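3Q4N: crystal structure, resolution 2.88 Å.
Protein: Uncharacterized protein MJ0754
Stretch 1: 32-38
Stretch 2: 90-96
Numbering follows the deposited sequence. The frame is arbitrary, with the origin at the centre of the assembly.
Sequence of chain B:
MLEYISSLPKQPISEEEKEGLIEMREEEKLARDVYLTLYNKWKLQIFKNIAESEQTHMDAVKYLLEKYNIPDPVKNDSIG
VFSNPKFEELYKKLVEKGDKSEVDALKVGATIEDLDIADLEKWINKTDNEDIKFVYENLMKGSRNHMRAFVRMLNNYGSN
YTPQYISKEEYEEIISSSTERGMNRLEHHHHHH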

# COMPACT_ATOMS: atom_id res chain seq x y z
N ARG B 32 15.54 -8.77 -1.27
CA ARG B 32 16.81 -9.43 -1.43
C ARG B 32 16.90 -10.21 -2.76
O ARG B 32 17.84 -10.03 -3.54
N ASP B 33 15.91 -11.06 -3.02
CA ASP B 33 15.91 -11.91 -4.23
C ASP B 33 15.88 -11.06 -5.50
O ASP B 33 16.50 -11.41 -6.51
N VAL B 34 15.16 -9.94 -5.44
CA VAL B 34 15.19 -9.02 -6.56
C VAL B 34 16.60 -8.44 -6.76
O VAL B 34 17.19 -8.60 -7.83
N TYR B 35 17.14 -7.78 -5.74
CA TYR B 35 18.43 -7.15 -5.91
C TYR B 35 19.45 -8.17 -6.43
O TYR B 35 20.11 -7.94 -7.45
N LEU B 36 19.53 -9.33 -5.78
CA LEU B 36 20.37 -10.44 -6.24
C LEU B 36 20.23 -10.79 -7.73
O LEU B 36 21.24 -10.90 -8.44
N THR B 37 19.00 -11.00 -8.19
CA THR B 37 18.73 -11.20 -9.62
C THR B 37 19.36 -10.12 -10.48
O THR B 37 20.02 -10.40 -11.47
N LEU B 38 19.10 -8.87 -10.11
CA LEU B 38 19.39 -7.74 -10.96
C LEU B 38 20.87 -7.46 -11.03
O LEU B 38 21.37 -6.95 -12.04
N LEU B 90 4.63 -10.44 -7.04
CA LEU B 90 5.32 -9.18 -6.93
C LEU B 90 6.74 -9.34 -7.45
O LEU B 90 7.23 -8.47 -8.15
N TYR B 91 7.37 -10.46 -7.15
CA TYR B 91 8.73 -10.71 -7.58
C TYR B 91 8.86 -10.75 -9.10
O TYR B 91 9.79 -10.17 -9.68
N LYS B 92 7.95 -11.46 -9.73
CA LYS B 92 8.02 -11.65 -11.17
C LYS B 92 7.81 -10.33 -11.92
O LYS B 92 8.63 -9.94 -12.75
N LYS B 93 6.75 -9.61 -11.58
CA LYS B 93 6.45 -8.32 -12.18
C LYS B 93 7.67 -7.39 -12.06
O LYS B 93 7.95 -6.58 -12.96
N LEU B 94 8.41 -7.52 -10.97
CA LEU B 94 9.51 -6.62 -10.70
C LEU B 94 10.71 -6.95 -11.52
O LEU B 94 11.21 -6.09 -12.24
N VAL B 95 11.17 -8.20 -11.45
CA VAL B 95 12.26 -8.61 -12.32
C VAL B 95 11.84 -8.34 -13.78
O VAL B 95 12.68 -8.03 -14.63
N GLU B 96 10.54 -8.43 -14.04
CA GLU B 96 10.02 -8.20 -15.38
C GLU B 96 10.39 -6.82 -15.87
O GLU B 96 10.99 -6.68 -16.94

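The two helical segments, 32-38 and 90-96, run in roughly the same direction, their axes crossing at -29° and approaching to 10.2 Å. The nearest CA atoms across the pair are those of Val34 and Val95, 6.5 Å apart, and the contact is modest, burying 277 Å² over both sides.

Tyr91 makes the polar link. Its CA-to-CB bond points sideways, but the t rotamer (chi1 175°) carries the ring across to the first helix, where Tyr91 OH donates a hydrogen bond to Thr37 OG1 at 2.6 Å. Thr37 points toward the second helix in the m rotamer, which also places its hydroxyl over the preceding turn; Thr37 OG1 in turn donates to Asp33 O at 2.7 Å. The threonine hydroxyl thus relays a short chain from the tyrosine to the helix backbone, and it meets the Tyr91 ring at its edge, near the ring plane.

Nonpolar contacts flank this link. Along the tyrosine ring, Val34 CG2 lies 3.6 Å from Tyr91 CD1 and Asp33 CB lies 3.6 Å from Tyr91 CE1, both approaching obliquely. Val34, a t rotamer directed sideways, also reaches the second helix one turn later, with its CG2 4.5 Å from CB of Leu94, an m rotamer that points toward the first helix. Thr37 also packs on Val95, with Thr37 CG2 3.7 Å from Val95 CG1 and Val95 in the m rotamer.

The carboxylate of Asp33 makes no polar contact with the second helix: OD2 binds Arg32, and OD1 is hydrogen-bonded elsewhere in the structure. Although its CA-to-CB bond points toward the second helix, Asp33 OD2 forms a salt bridge with Arg32 NH2 at 2.9 Å, supplemented by a weak hydrogen bond from Arg32 NE to the same oxygen at 3.3 Å. Lys92 points away from the contact.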

# COMPACT_ATOMS: atom_id res chain seq x y z
CB ARG B 32 17.14 -10.29 -0.22
CG ARG B 32 18.58 -10.81 -0.23
CD ARG B 32 18.75 -12.17 0.49
NE ARG B 32 17.91 -13.24 -0.08
CZ ARG B 32 17.67 -14.41 0.51
NH1 ARG B 32 18.20 -14.68 1.70
NH2 ARG B 32 16.88 -15.30 -0.08
CB ASP B 33 14.73 -12.87 -4.24
CG ASP B 33 14.71 -13.80 -3.03
OD1 ASP B 33 13.60 -14.22 -2.66
OD2 ASP B 33 15.78 -14.10 -2.46
CB VAL B 34 14.13 -7.92 -6.48
CG1 VAL B 34 14.26 -7.00 -7.67
CG2 VAL B 34 12.75 -8.55 -6.47
CB TYR B 35 18.88 -6.42 -4.63
CG TYR B 35 17.90 -5.36 -4.13
CD1 TYR B 35 17.12 -4.63 -5.01
CD2 TYR B 35 17.77 -5.07 -2.78
CE1 TYR B 35 16.23 -3.67 -4.58
CE2 TYR B 35 16.86 -4.10 -2.33
CZ TYR B 35 16.10 -3.40 -3.24
OH TYR B 35 15.19 -2.45 -2.83
CB LEU B 36 20.08 -11.67 -5.39
CG LEU B 36 20.70 -11.69 -4.00
CD1 LEU B 36 19.89 -12.56 -3.07
CD2 LEU B 36 22.12 -12.20 -4.08
CB THR B 37 17.23 -11.10 -9.91
OG1 THR B 37 16.52 -12.08 -9.16
CG2 THR B 37 16.95 -11.26 -11.40
CB LEU B 38 18.62 -6.52 -10.47
CG LEU B 38 17.16 -6.56 -10.91
CD1 LEU B 38 16.36 -5.40 -10.33
CD2 LEU B 38 17.08 -6.56 -12.44
CB LEU B 90 5.28 -8.65 -5.51
CG LEU B 90 4.67 -7.25 -5.45
CD1 LEU B 90 4.53 -6.73 -4.01
CD2 LEU B 90 5.45 -6.25 -6.32
CB TYR B 91 9.22 -12.03 -7.01
CG TYR B 91 10.59 -12.43 -7.50
CD1 TYR B 91 11.73 -11.95 -6.88
CD2 TYR B 91 10.74 -13.27 -8.59
CE1 TYR B 91 12.99 -12.31 -7.33
CE2 TYR B 91 11.98 -13.64 -9.05
CZ TYR B 91 13.10 -13.16 -8.42
OH TYR B 91 14.35 -13.52 -8.87
CB LYS B 92 7.03 -12.74 -11.61
CG LYS B 92 7.41 -14.16 -11.12
CD LYS B 92 6.33 -15.22 -11.40
CE LYS B 92 7.00 -16.59 -11.59
NZ LYS B 92 6.04 -17.68 -11.89
CB LYS B 93 5.21 -7.73 -11.50
CG LYS B 93 4.63 -6.46 -12.13
CD LYS B 93 3.79 -5.67 -11.10
CE LYS B 93 4.02 -4.15 -11.18
NZ LYS B 93 3.69 -3.46 -9.89
CB LEU B 94 9.86 -6.57 -9.22
CG LEU B 94 8.79 -5.76 -8.50
CD1 LEU B 94 8.99 -5.76 -7.00
CD2 LEU B 94 8.78 -4.35 -9.04
CB VAL B 95 12.68 -10.08 -12.12
CG1 VAL B 95 13.39 -10.27 -10.81
CG2 VAL B 95 11.48 -10.99 -12.18
CB GLU B 96 8.50 -8.40 -15.46
CG GLU B 96 8.06 -9.72 -16.09
CD GLU B 96 6.71 -9.58 -16.78
OE1 GLU B 96 6.52 -8.56 -17.49
OE2 GLU B 96 5.84 -10.48 -16.61